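Local structure of translation initiation factor eIF2B subunit delta (Schizosaccharomyces pombe, 5B04) at residues S160-C164 with E377-F381; I271-L275 with R355-I361; L284-K288 with L313-I319; V336-G342 with V370-C375; S389-L395 with L428-V434. The protein forms part of the heterodecameric eIF2B complex, which catalyses the exchange of GDP for GTP on the gamma subunit of the initiation factor eIF2. Residues are numbered along the deposited sequence.

Contact 1: S160-C164 with E377-F381. With PO4 (phosphate ion), chain P; PO4 (phosphate ion), chain O.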
# COMPACT_ATOMS: atom_id res chain seq x y z
N SER G 160 -18.66 10.44 23.37
CA SER G 160 -17.74 11.50 23.80
C SER G 160 -18.39 12.79 24.31
O SER G 160 -17.95 13.35 25.31
CB SER G 160 -16.78 11.84 22.66
OG SER G 160 -17.48 12.36 21.54
N ASN G 161 -19.41 13.27 23.60
CA ASN G 161 -20.06 14.52 23.97
C ASN G 161 -20.71 14.45 25.35
O ASN G 161 -20.47 15.30 26.20
CB ASN G 161 -21.11 14.90 22.93
CG ASN G 161 -20.73 16.15 22.16
OD1 ASN G 161 -20.06 17.04 22.68
ND2 ASN G 161 -21.16 16.23 20.90
N GLN G 162 -21.52 13.42 25.57
CA GLN G 162 -22.20 13.24 26.84
C GLN G 162 -21.23 12.80 27.93
O GLN G 162 -21.39 13.15 29.10
CB GLN G 162 -23.35 12.23 26.71
CG GLN G 162 -24.32 12.25 27.88
CD GLN G 162 -25.01 13.59 28.03
OE1 GLN G 162 -25.39 14.22 27.05
NE2 GLN G 162 -25.18 14.02 29.28
N ARG G 163 -20.22 12.02 27.53
CA ARG G 163 -19.17 11.58 28.45
C ARG G 163 -18.48 12.78 29.09
O ARG G 163 -18.19 12.77 30.28
CB ARG G 163 -18.14 10.72 27.72
CG ARG G 163 -18.65 9.33 27.35
CD ARG G 163 -17.78 8.64 26.32
NE ARG G 163 -16.55 8.09 26.87
CZ ARG G 163 -15.64 7.44 26.15
NH1 ARG G 163 -15.83 7.27 24.85
NH2 ARG G 163 -14.55 6.96 26.73
N CYS G 164 -18.23 13.80 28.28
CA CYS G 164 -17.54 15.00 28.75
C CYS G 164 -18.43 15.82 29.69
O CYS G 164 -17.96 16.30 30.72
CB CYS G 164 -17.10 15.86 27.57
SG CYS G 164 -15.98 17.20 28.01
N GLU G 377 -17.22 19.42 17.47
CA GLU G 377 -16.99 20.59 18.32
C GLU G 377 -15.50 20.86 18.43
O GLU G 377 -14.69 19.93 18.35
CB GLU G 377 -17.62 20.38 19.70
CG GLU G 377 -19.14 20.39 19.73
CD GLU G 377 -19.77 19.08 19.28
OE1 GLU G 377 -20.97 18.88 19.54
OE2 GLU G 377 -19.06 18.25 18.67
N SER G 378 -15.13 22.12 18.60
CA SER G 378 -13.73 22.53 18.58
C SER G 378 -12.90 21.92 19.71
O SER G 378 -11.73 21.61 19.52
CB SER G 378 -13.62 24.06 18.64
OG SER G 378 -14.18 24.56 19.84
N TYR G 379 -13.51 21.75 20.87
CA TYR G 379 -12.79 21.27 22.05
C TYR G 379 -12.39 19.81 21.92
O TYR G 379 -11.64 19.28 22.74
CB TYR G 379 -13.62 21.48 23.32
CG TYR G 379 -14.67 20.42 23.55
CD1 TYR G 379 -15.82 20.36 22.78
CD2 TYR G 379 -14.51 19.47 24.56
CE1 TYR G 379 -16.78 19.39 22.99
CE2 TYR G 379 -15.47 18.50 24.78
CZ TYR G 379 -16.60 18.46 24.00
OH TYR G 379 -17.55 17.49 24.22
N LYS G 380 -12.90 19.15 20.88
CA LYS G 380 -12.55 17.76 20.62
C LYS G 380 -11.41 17.65 19.60
O LYS G 380 -11.06 16.56 19.17
CB LYS G 380 -13.78 16.98 20.13
CG LYS G 380 -14.84 16.79 21.21
CD LYS G 380 -15.91 15.80 20.79
CE LYS G 380 -16.73 16.33 19.63
NZ LYS G 380 -17.90 15.46 19.34
N PHE G 381 -10.85 18.80 19.23
CA PHE G 381 -9.65 18.82 18.40
C PHE G 381 -8.47 18.38 19.26
O PHE G 381 -8.46 18.64 20.47
CB PHE G 381 -9.39 20.21 17.81
CG PHE G 381 -10.39 20.63 16.75
CD1 PHE G 381 -11.57 19.94 16.55
CD2 PHE G 381 -10.12 21.73 15.95
CE1 PHE G 381 -12.47 20.34 15.58
CE2 PHE G 381 -11.02 22.14 14.98
CZ PHE G 381 -12.20 21.44 14.80
P PO4 P . -17.57 8.31 20.66
O1 PO4 P . -17.20 8.34 19.19
O2 PO4 P . -16.31 8.33 21.50
O3 PO4 P . -18.41 9.52 20.99
O4 PO4 P . -18.35 7.05 20.96
P PO4 O . -21.16 11.76 19.72
O1 PO4 O . -21.51 12.42 18.40
O2 PO4 O . -20.94 10.29 19.50
O3 PO4 O . -19.91 12.39 20.28
O4 PO4 O . -22.30 11.95 20.69
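A buried polar contact must pay for each donor and acceptor it encloses, and Asn161 shows how one amide settles two accounts. From the first turn of helix 160-177, its OD1 accepts the hydroxyl of Tyr379, with OH and OD1 3.0 Å apart, while its ND2 donates to Glu377 OE1 at 3.0 Å and a nearly straight angle of 163°. Both partners stand on the short 3-10 turn after strand 372-375, or next to it. The other carboxylate oxygen, Glu377 OE2, lies 3.1 Å from Lys380 NZ in a salt bridge within that turn; the ammonium also donates to the carbonyl of Gly343. Beside this polar cluster, Cys164 SG meets Tyr379 CE2 at 3.5 Å, an oblique sulfur-aromatic contact one helical turn on from Ser160.

At the opening of the helix, two phosphate ions, probably from the crystallisation liquor, are bound by Ser160. Its N, a donor of the first helical turn, binds O3 of the chain P phosphate at 2.6 Å. Ser160 OG lies 3.0 Å from that same O3 and 2.7 Å from O3 of the chain O phosphate, so its single proton may serve either. Arg163 NH1, hydrogen-bonded to Tyr432 OH, adds positive charge nearby. The chemistry is consistent with a site that can hold anions at a helix N-terminus, beside the Glu377-Lys380 salt bridge; no natural ligand follows from it.

Contact 2: I271-L275 with R355-I361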
# COMPACT_ATOMS: atom_id res chain seq x y z
N ILE G 271 -29.65 11.61 2.98
CA ILE G 271 -28.53 11.80 3.89
C ILE G 271 -28.16 10.52 4.65
O ILE G 271 -29.03 9.84 5.20
CB ILE G 271 -28.84 12.92 4.90
CG1 ILE G 271 -29.07 14.24 4.16
CG2 ILE G 271 -27.73 13.06 5.92
CD1 ILE G 271 -29.47 15.38 5.05
N LEU G 272 -26.87 10.21 4.67
CA LEU G 272 -26.38 9.02 5.35
C LEU G 272 -25.76 9.36 6.70
O LEU G 272 -24.79 10.10 6.78
CB LEU G 272 -25.36 8.29 4.47
CG LEU G 272 -24.97 6.84 4.80
CD1 LEU G 272 -24.41 6.16 3.57
CD2 LEU G 272 -23.97 6.75 5.94
N THR G 273 -26.27 8.74 7.75
CA THR G 273 -25.65 8.85 9.04
C THR G 273 -25.28 7.48 9.49
O THR G 273 -26.02 6.57 9.26
CB THR G 273 -26.61 9.41 10.05
OG1 THR G 273 -26.01 9.33 11.34
CG2 THR G 273 -27.84 8.61 10.06
N TYR G 274 -24.14 7.34 10.13
CA TYR G 274 -23.67 6.05 10.55
C TYR G 274 -23.84 5.99 12.04
O TYR G 274 -23.55 6.91 12.74
CB TYR G 274 -22.28 5.84 9.98
CG TYR G 274 -21.55 4.64 10.47
CD1 TYR G 274 -22.11 3.40 10.45
CD2 TYR G 274 -20.29 4.75 10.93
CE1 TYR G 274 -21.42 2.30 10.90
CE2 TYR G 274 -19.61 3.67 11.38
CZ TYR G 274 -20.18 2.46 11.36
OH TYR G 274 -19.46 1.40 11.80
N LEU G 275 -24.29 4.86 12.54
CA LEU G 275 -24.44 4.66 13.95
C LEU G 275 -25.39 5.56 14.73
O LEU G 275 -26.50 5.73 14.33
CB LEU G 275 -23.06 4.53 14.50
CG LEU G 275 -22.44 3.29 13.88
CD1 LEU G 275 -21.00 3.14 14.27
CD2 LEU G 275 -23.19 2.07 14.33
N ARG G 355 -15.94 6.38 15.02
CA ARG G 355 -16.24 4.97 15.23
C ARG G 355 -15.65 4.07 14.15
O ARG G 355 -15.35 4.53 13.05
CB ARG G 355 -17.76 4.76 15.32
CG ARG G 355 -18.39 5.35 16.57
CD ARG G 355 -17.73 4.82 17.84
NE ARG G 355 -17.58 3.36 17.82
CZ ARG G 355 -18.50 2.51 18.26
NH1 ARG G 355 -19.64 2.95 18.76
NH2 ARG G 355 -18.27 1.20 18.20
N ALA G 356 -15.53 2.79 14.47
CA ALA G 356 -14.72 1.82 13.71
C ALA G 356 -15.00 1.73 12.21
O ALA G 356 -14.09 1.42 11.43
CB ALA G 356 -14.88 0.44 14.33
N GLY G 357 -16.24 1.98 11.79
CA GLY G 357 -16.59 1.81 10.39
C GLY G 357 -16.64 3.09 9.58
O GLY G 357 -16.95 3.07 8.38
N THR G 358 -16.32 4.21 10.22
CA THR G 358 -16.49 5.53 9.63
C THR G 358 -15.65 5.76 8.37
O THR G 358 -16.11 6.39 7.42
CB THR G 358 -16.16 6.63 10.66
OG1 THR G 358 -16.89 6.39 11.87
CG2 THR G 358 -16.54 8.00 10.12
N SER G 359 -14.42 5.24 8.36
CA SER G 359 -13.55 5.40 7.20
C SER G 359 -14.12 4.70 5.97
O SER G 359 -13.99 5.19 4.85
CB SER G 359 -12.15 4.86 7.50
OG SER G 359 -12.23 3.51 7.90
N LEU G 360 -14.73 3.54 6.19
CA LEU G 360 -15.37 2.80 5.11
C LEU G 360 -16.53 3.59 4.52
O LEU G 360 -16.74 3.59 3.31
CB LEU G 360 -15.85 1.43 5.60
CG LEU G 360 -14.76 0.37 5.77
CD1 LEU G 360 -15.31 -0.87 6.45
CD2 LEU G 360 -14.13 0.02 4.43
N ILE G 361 -17.27 4.27 5.39
CA ILE G 361 -18.35 5.15 4.96
C ILE G 361 -17.80 6.25 4.06
O ILE G 361 -18.33 6.50 2.98
CB ILE G 361 -19.07 5.80 6.16
CG1 ILE G 361 -19.62 4.73 7.11
CG2 ILE G 361 -20.19 6.71 5.68
CD1 ILE G 361 -20.77 3.94 6.55
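Residues 271-274 form the extended end of a parallel strand; the strand stops at Tyr274, and Leu275 after it has a positive phi (61°). In the other segment, Arg355 to Thr358 make a type I beta turn, closed by Thr358 N to Arg355 O at 3.0 Å, that leads directly into helix 358-367. The closest CA pair is Tyr274 and Thr358, 7.3 Å apart. Thr358 OG1 also donates to Arg355 O, at 2.7 Å, fastening the helix start to the turn. This is the packing of a helix against the parallel part of the main sheet, as expected of a Rossmann-like alpha/beta domain. Tyr274 is the main side chain of the contact: Ile361 CG1 sits over its ring face, 4.2 Å from the centroid, in a CH-pi contact, and its OH comes within 3.2 Å of Gly357 CA. A beta carbon on Gly357 would collide with that hydroxyl. Leu272 CD2 meets Ile361 CG2 at 3.8 Å, and Leu275 CD1 rests on Arg355 CB, also at 3.8 Å, while the Arg355 guanidinium binds Lys431 O and Glu306.

Contact 3: L284-K288 with L313-I319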
# COMPACT_ATOMS: atom_id res chain seq x y z
N LEU G 284 -30.27 16.49 11.79
CA LEU G 284 -31.36 15.92 11.02
C LEU G 284 -32.73 16.31 11.59
O LEU G 284 -33.62 16.72 10.85
CB LEU G 284 -31.23 14.40 10.95
CG LEU G 284 -30.02 13.88 10.17
CD1 LEU G 284 -29.87 12.38 10.37
CD2 LEU G 284 -30.15 14.21 8.69
N ILE G 285 -32.88 16.15 12.90
CA ILE G 285 -34.12 16.49 13.58
C ILE G 285 -34.46 17.97 13.38
O ILE G 285 -35.59 18.31 13.03
CB ILE G 285 -34.05 16.18 15.09
CG1 ILE G 285 -34.01 14.67 15.31
CG2 ILE G 285 -35.24 16.78 15.82
CD1 ILE G 285 -33.91 14.27 16.77
N HIS G 286 -33.47 18.82 13.59
CA HIS G 286 -33.61 20.26 13.36
C HIS G 286 -34.02 20.54 11.92
O HIS G 286 -34.87 21.39 11.67
CB HIS G 286 -32.31 20.98 13.70
CG HIS G 286 -32.34 22.45 13.43
ND1 HIS G 286 -32.04 23.00 12.21
CD2 HIS G 286 -32.63 23.50 14.25
CE1 HIS G 286 -32.14 24.32 12.27
NE2 HIS G 286 -32.50 24.64 13.50
N ALA G 287 -33.43 19.80 10.99
CA ALA G 287 -33.67 20.00 9.57
C ALA G 287 -35.14 19.80 9.18
O ALA G 287 -35.69 20.57 8.40
CB ALA G 287 -32.78 19.08 8.75
N LYS G 288 -35.77 18.76 9.73
CA LYS G 288 -37.17 18.49 9.43
C LYS G 288 -38.07 19.48 10.16
O LYS G 288 -39.15 19.84 9.68
CB LYS G 288 -37.54 17.04 9.79
CG LYS G 288 -39.01 16.81 10.12
CD LYS G 288 -39.55 15.53 9.49
CE LYS G 288 -39.35 15.52 7.98
NZ LYS G 288 -39.87 14.28 7.35
N LEU G 313 -34.98 6.78 17.16
CA LEU G 313 -35.09 8.21 17.41
C LEU G 313 -35.63 8.97 16.20
O LEU G 313 -36.58 9.75 16.31
CB LEU G 313 -33.73 8.78 17.82
CG LEU G 313 -33.61 10.30 17.91
CD1 LEU G 313 -34.55 10.87 18.96
CD2 LEU G 313 -32.17 10.71 18.19
N LEU G 314 -35.01 8.75 15.04
CA LEU G 314 -35.33 9.52 13.84
C LEU G 314 -36.73 9.25 13.30
O LEU G 314 -37.36 10.14 12.72
CB LEU G 314 -34.30 9.25 12.75
CG LEU G 314 -32.86 9.66 13.07
CD1 LEU G 314 -31.99 9.59 11.83
CD2 LEU G 314 -32.81 11.06 13.68
N THR G 315 -37.22 8.03 13.49
CA THR G 315 -38.56 7.68 13.02
C THR G 315 -39.63 8.17 13.99
O THR G 315 -40.79 8.34 13.61
CB THR G 315 -38.72 6.16 12.82
OG1 THR G 315 -38.31 5.47 14.00
CG2 THR G 315 -37.87 5.69 11.64
N GLU G 316 -39.24 8.40 15.24
CA GLU G 316 -40.16 8.94 16.23
C GLU G 316 -40.33 10.44 16.04
O GLU G 316 -41.27 11.04 16.55
CB GLU G 316 -39.67 8.63 17.65
CG GLU G 316 -39.91 7.20 18.09
CD GLU G 316 -39.34 6.90 19.46
OE1 GLU G 316 -38.55 7.73 19.97
OE2 GLU G 316 -39.67 5.84 20.03
N HIS G 317 -39.40 11.05 15.30
CA HIS G 317 -39.51 12.45 14.93
C HIS G 317 -40.10 12.58 13.54
O HIS G 317 -40.11 13.66 12.95
CB HIS G 317 -38.15 13.15 15.01
CG HIS G 317 -37.72 13.47 16.41
ND1 HIS G 317 -37.72 14.75 16.91
CD2 HIS G 317 -37.27 12.68 17.41
CE1 HIS G 317 -37.29 14.74 18.16
NE2 HIS G 317 -37.01 13.49 18.49
N GLY G 318 -40.59 11.46 13.01
CA GLY G 318 -41.29 11.45 11.74
C GLY G 318 -40.41 11.73 10.53
O GLY G 318 -40.83 12.42 9.60
N ILE G 319 -39.20 11.18 10.54
CA ILE G 319 -38.30 11.33 9.40
C ILE G 319 -38.25 10.05 8.58
O ILE G 319 -38.17 8.95 9.13
CB ILE G 319 -36.87 11.70 9.85
CG1 ILE G 319 -36.91 12.85 10.85
CG2 ILE G 319 -36.01 12.07 8.64
CD1 ILE G 319 -35.54 13.30 11.32
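Here the fit is largely one of shape, and Ile285 is the bump that illustrates it. Projecting from helix 278-289, it enters a hollow walled by Leu313, Leu314, His317 and Ile319. Its CD1 lies almost squarely over the His317 ring, 3.6 Å from the centroid, in a CH-pi contact, and 4.1 Å from Leu313 CD1; Ile285 CG1 is likewise 4.1 Å from Leu314 CD2. One residue earlier, Leu284 CD1 meets Leu314 CD1 at 3.8 Å. A Schellman motif ends the second helix, with Ile319 N to Leu314 O at 3.0 Å and Gly318 at positive phi, and carries the chain to Ile319, whose CD1 lies 4.0 Å from Leu284 O. Across this end Lys288 lays its chain along Ile319, with NZ donating to Gly318 O at 3.1 Å. The two helices pack side by side on one face of the mixed main sheet, where Leu284 and Leu314 both rest on Val296 of strand 294-300, and strand 320-325 follows the turn.

Contact 4: V336-G342 with V370-C375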
# COMPACT_ATOMS: atom_id res chain seq x y z
N VAL G 336 -27.56 7.67 -1.91
CA VAL G 336 -27.11 8.74 -1.02
C VAL G 336 -26.57 9.95 -1.78
O VAL G 336 -25.83 9.80 -2.75
CB VAL G 336 -26.03 8.22 -0.05
CG1 VAL G 336 -25.62 9.30 0.93
CG2 VAL G 336 -26.53 6.99 0.69
N THR G 337 -26.94 11.14 -1.32
CA THR G 337 -26.45 12.38 -1.92
C THR G 337 -25.52 13.13 -0.97
O THR G 337 -24.67 13.91 -1.41
CB THR G 337 -27.60 13.32 -2.32
OG1 THR G 337 -28.37 13.67 -1.15
CG2 THR G 337 -28.51 12.64 -3.33
N LYS G 338 -25.67 12.89 0.33
CA LYS G 338 -24.83 13.54 1.34
C LYS G 338 -24.54 12.62 2.53
O LYS G 338 -25.40 11.84 2.94
CB LYS G 338 -25.47 14.84 1.83
CG LYS G 338 -25.26 16.02 0.90
CD LYS G 338 -25.88 17.29 1.46
CE LYS G 338 -25.70 18.46 0.51
NZ LYS G 338 -26.37 18.22 -0.80
N ILE G 339 -23.34 12.74 3.08
CA ILE G 339 -22.94 11.95 4.24
C ILE G 339 -22.56 12.85 5.40
O ILE G 339 -21.71 13.73 5.27
CB ILE G 339 -21.76 11.02 3.91
CG1 ILE G 339 -22.13 10.04 2.80
CG2 ILE G 339 -21.31 10.26 5.16
CD1 ILE G 339 -20.96 9.25 2.27
N PHE G 340 -23.20 12.64 6.55
CA PHE G 340 -22.92 13.43 7.74
C PHE G 340 -22.30 12.58 8.84
O PHE G 340 -22.84 11.53 9.20
CB PHE G 340 -24.20 14.10 8.25
CG PHE G 340 -24.60 15.31 7.45
CD1 PHE G 340 -25.02 15.19 6.14
CD2 PHE G 340 -24.57 16.57 8.03
CE1 PHE G 340 -25.39 16.30 5.41
CE2 PHE G 340 -24.95 17.69 7.30
CZ PHE G 340 -25.36 17.55 5.99
N LEU G 341 -21.17 13.03 9.37
CA LEU G 341 -20.45 12.27 10.38
C LEU G 341 -20.20 13.07 11.65
O LEU G 341 -19.83 14.24 11.60
CB LEU G 341 -19.11 11.79 9.81
CG LEU G 341 -19.17 11.00 8.50
CD1 LEU G 341 -17.77 10.68 8.01
CD2 LEU G 341 -19.98 9.72 8.69
N GLY G 342 -20.42 12.42 12.79
CA GLY G 342 -20.04 12.98 14.07
C GLY G 342 -18.67 12.45 14.42
O GLY G 342 -18.32 11.34 14.03
N VAL G 370 -19.84 11.46 -3.30
CA VAL G 370 -20.68 12.00 -2.24
C VAL G 370 -19.85 12.77 -1.23
O VAL G 370 -18.85 12.26 -0.72
CB VAL G 370 -21.46 10.88 -1.52
CG1 VAL G 370 -22.40 11.47 -0.48
CG2 VAL G 370 -22.24 10.04 -2.52
N PRO G 371 -20.26 14.02 -0.93
CA PRO G 371 -19.58 14.86 0.06
C PRO G 371 -19.55 14.23 1.45
O PRO G 371 -20.57 13.74 1.93
CB PRO G 371 -20.42 16.14 0.07
CG PRO G 371 -21.05 16.18 -1.27
CD PRO G 371 -21.34 14.75 -1.62
N VAL G 372 -18.37 14.23 2.07
CA VAL G 372 -18.23 13.74 3.44
C VAL G 372 -18.14 14.92 4.40
O VAL G 372 -17.17 15.68 4.38
CB VAL G 372 -16.99 12.84 3.59
CG1 VAL G 372 -16.77 12.49 5.05
CG2 VAL G 372 -17.15 11.58 2.75
N ILE G 373 -19.15 15.07 5.25
CA ILE G 373 -19.25 16.22 6.13
C ILE G 373 -19.02 15.84 7.59
O ILE G 373 -19.86 15.18 8.21
CB ILE G 373 -20.62 16.91 5.99
CG1 ILE G 373 -20.86 17.28 4.53
CG2 ILE G 373 -20.69 18.13 6.89
CD1 ILE G 373 -22.23 17.88 4.27
N ALA G 374 -17.89 16.26 8.14
CA ALA G 374 -17.54 15.97 9.52
C ALA G 374 -18.04 17.07 10.46
O ALA G 374 -17.70 18.24 10.29
CB ALA G 374 -16.04 15.79 9.67
N CYS G 375 -18.85 16.68 11.44
CA CYS G 375 -19.38 17.62 12.42
C CYS G 375 -18.75 17.39 13.79
O CYS G 375 -19.07 16.42 14.48
CB CYS G 375 -20.90 17.49 12.52
SG CYS G 375 -21.76 17.79 10.96
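Ile339, Leu341 and Val372 make the apolar centre on one face of this strand pair: Leu341 CD1 touches Val372 CG1 at 3.6 Å, and Ile339 CG1 meets Val370 CG1, just before the second strand, at the same distance. The other face carries Phe340, Ile373 and Cys375. There Ile373 CD1 lies over the Phe340 ring, 4.0 Å from its centroid, in a CH-pi contact, while Cys375 SG approaches the ring obliquely, 4.2 Å from Phe340 CD2. Between these layers runs the bonding of parallel strands, in which one residue gives and takes through two different partners: Ile339 N to Pro371 O at 3.2 Å and Ile373 N to Ile339 O at 2.9 Å, Leu341 N to Ile373 O at 2.8 Å and Cys375 N to Leu341 O at 2.6 Å. The axes of strands 338-342 and 372-375 lie at 26° to each other. At the polar edge, Thr337 OG1 bonds to Val270 N and Lys338 makes a salt bridge with Asp269. A connection through strands 345-346 and 352-355 returns by helix 358-367 in a beta-alpha-beta crossover; that helix covers the Ile339 and Leu341 face, helix 278-289 packs on Phe340 and Cys375, and strands 269-274 and 442-445 flank the pair.

Contact 5: S389-L395 with L428-V434. With PO4 (phosphate ion), chain P.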
# COMPACT_ATOMS: atom_id res chain seq x y z
N SER G 389 -4.97 3.35 12.07
CA SER G 389 -6.04 3.19 13.04
C SER G 389 -5.66 2.23 14.16
O SER G 389 -6.48 1.90 15.01
CB SER G 389 -7.30 2.69 12.34
OG SER G 389 -7.61 3.47 11.20
N LEU G 390 -4.40 1.79 14.18
CA LEU G 390 -3.99 0.72 15.09
C LEU G 390 -3.14 1.17 16.27
O LEU G 390 -3.12 0.51 17.31
CB LEU G 390 -3.24 -0.36 14.31
CG LEU G 390 -4.13 -1.34 13.55
CD1 LEU G 390 -3.29 -2.39 12.84
CD2 LEU G 390 -5.12 -1.99 14.49
N VAL G 391 -2.44 2.29 16.13
CA VAL G 391 -1.58 2.76 17.22
C VAL G 391 -2.40 3.29 18.39
O VAL G 391 -2.16 2.93 19.54
CB VAL G 391 -0.58 3.84 16.73
CG1 VAL G 391 -1.29 4.90 15.89
CG2 VAL G 391 0.14 4.47 17.91
N TYR G 392 -3.39 4.14 18.09
CA TYR G 392 -4.29 4.66 19.11
C TYR G 392 -5.71 4.19 18.85
O TYR G 392 -6.35 4.63 17.89
CB TYR G 392 -4.24 6.18 19.16
CG TYR G 392 -3.02 6.75 19.86
CD1 TYR G 392 -3.00 6.92 21.24
CD2 TYR G 392 -1.90 7.13 19.14
CE1 TYR G 392 -1.89 7.44 21.88
CE2 TYR G 392 -0.78 7.65 19.77
CZ TYR G 392 -0.79 7.80 21.14
OH TYR G 392 0.32 8.32 21.78
N ASN G 393 -6.21 3.30 19.70
CA ASN G 393 -7.57 2.80 19.58
C ASN G 393 -8.07 2.27 20.91
O ASN G 393 -7.36 2.33 21.92
CB ASN G 393 -7.64 1.71 18.51
CG ASN G 393 -8.99 1.65 17.82
OD1 ASN G 393 -10.03 1.76 18.46
ND2 ASN G 393 -8.98 1.49 16.50
N GLU G 394 -9.30 1.76 20.93
CA GLU G 394 -9.88 1.22 22.15
C GLU G 394 -10.47 -0.16 21.92
O GLU G 394 -11.36 -0.34 21.08
CB GLU G 394 -10.96 2.17 22.69
CG GLU G 394 -11.50 1.78 24.05
CD GLU G 394 -12.58 2.73 24.54
OE1 GLU G 394 -12.53 3.92 24.18
OE2 GLU G 394 -13.48 2.28 25.28
N LEU G 395 -9.98 -1.14 22.66
CA LEU G 395 -10.44 -2.51 22.53
C LEU G 395 -11.82 -2.72 23.13
O LEU G 395 -12.08 -2.31 24.27
CB LEU G 395 -9.45 -3.48 23.17
CG LEU G 395 -8.14 -3.72 22.41
CD1 LEU G 395 -7.32 -4.81 23.08
CD2 LEU G 395 -8.44 -4.07 20.97
N LEU G 428 -11.88 -10.07 17.90
CA LEU G 428 -11.43 -8.70 18.03
C LEU G 428 -12.40 -7.67 17.44
O LEU G 428 -12.86 -7.82 16.31
CB LEU G 428 -10.07 -8.53 17.37
CG LEU G 428 -9.49 -7.13 17.53
CD1 LEU G 428 -8.90 -6.97 18.92
CD2 LEU G 428 -8.46 -6.85 16.47
N SER G 429 -12.67 -6.62 18.21
CA SER G 429 -13.47 -5.51 17.72
C SER G 429 -12.89 -4.18 18.20
O SER G 429 -12.93 -3.88 19.39
CB SER G 429 -14.92 -5.65 18.17
OG SER G 429 -15.73 -4.63 17.61
N LEU G 430 -12.34 -3.41 17.28
CA LEU G 430 -11.86 -2.07 17.59
C LEU G 430 -13.05 -1.12 17.66
O LEU G 430 -14.04 -1.31 16.95
CB LEU G 430 -10.85 -1.58 16.55
CG LEU G 430 -9.61 -2.44 16.32
CD1 LEU G 430 -8.69 -1.77 15.32
CD2 LEU G 430 -8.89 -2.71 17.63
N LYS G 431 -12.96 -0.11 18.51
CA LYS G 431 -14.06 0.85 18.65
C LYS G 431 -13.91 2.02 17.69
O LYS G 431 -14.91 2.60 17.26
CB LYS G 431 -14.14 1.37 20.09
CG LYS G 431 -14.67 0.36 21.09
CD LYS G 431 -15.54 1.03 22.13
CE LYS G 431 -16.19 0.01 23.06
NZ LYS G 431 -17.16 0.65 24.00
N TYR G 432 -12.68 2.35 17.33
CA TYR G 432 -12.44 3.58 16.59
C TYR G 432 -11.71 3.38 15.26
O TYR G 432 -11.36 2.26 14.89
CB TYR G 432 -11.67 4.57 17.46
CG TYR G 432 -12.45 4.97 18.69
CD1 TYR G 432 -13.52 5.84 18.60
CD2 TYR G 432 -12.12 4.45 19.94
CE1 TYR G 432 -14.25 6.20 19.72
CE2 TYR G 432 -12.84 4.81 21.07
CZ TYR G 432 -13.90 5.68 20.95
OH TYR G 432 -14.62 6.04 22.07
N ASP G 433 -11.48 4.49 14.57
CA ASP G 433 -11.12 4.45 13.16
C ASP G 433 -10.57 5.80 12.68
O ASP G 433 -11.19 6.84 12.89
CB ASP G 433 -12.36 4.07 12.34
CG ASP G 433 -12.03 3.64 10.94
OD1 ASP G 433 -10.85 3.33 10.66
OD2 ASP G 433 -12.97 3.59 10.12
N VAL G 434 -9.41 5.77 12.03
CA VAL G 434 -8.80 6.99 11.53
C VAL G 434 -9.11 7.20 10.05
O VAL G 434 -8.60 6.48 9.19
CB VAL G 434 -7.27 6.98 11.73
CG1 VAL G 434 -6.65 8.23 11.13
CG2 VAL G 434 -6.93 6.86 13.21
P PO4 P . -17.57 8.31 20.66
O1 PO4 P . -17.20 8.34 19.19
O2 PO4 P . -16.31 8.33 21.50
O3 PO4 P . -18.41 9.52 20.99
O4 PO4 P . -18.35 7.05 20.96
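Leu428 opens the segment by meeting Leu395, with their CD1 and CD2 atoms respectively 3.6 Å apart. After Ser429, Leu430 pairs with Leu395 as an antiparallel non-hydrogen-bonded pair; its CD2 lies 3.6 Å from Leu395 CD2, and its CD1 reaches 3.7 Å from Leu390 CD2. At Lys431 the strand is interrupted, and its N donates to Glu394 O at 3.0 Å; the Glu394 carboxylate itself is bound by Arg205. The backbone of Tyr432 is bound at both N and O by the side-chain amide of Asn393: OD1 accepts Tyr432 N at 2.9 Å, and Asn393 ND2 returns to Tyr432 O at 3.0 Å. The same amide braces its own loop, with ND2 to Ser389 O at 2.9 Å and OD1 accepting Glu394 N at 2.6 Å. The hydroxyl of Tyr432 donates to phosphate O2 of chain P at 2.9 Å. Asp433 turns to Ser359 of helix 358-367, and Val434 N ends the walk on Ser389 OG at 3.0 Å. Strand 425-435 lies between strands 352-355 and 395-396 in an antiparallel sheet, which Leu428 extends by parallel pairing with a strand of the neighbouring beta subunit.

Overall arrangement
Contacts 2 and 4 meet at the sheet, centres 9 Å apart, through neighbouring strands: Leu272 N and O bond Lys338 O and Phe340 N at 2.8 and 3.0 Å. Contact 3 packs on the face bearing Ile271, with Leu284 CD2 3.9 Å from Ile271 CG2. Segment 355-361 of contact 2 packs on the other face, that of Leu272 and Ile339, and reaches contact 5 through Arg355 NE and Lys431 O, 2.8 Å apart. Contact 1 shares the chain P phosphate with contact 5, and Arg163 NH1 stands 3.3 Å from Tyr432 OH. Arg355 and Gly342 come within about 4 and 5 Å of a bound phosphate (nearest atoms); contact 3 is remote, about 30 Å from contact 5 between centres.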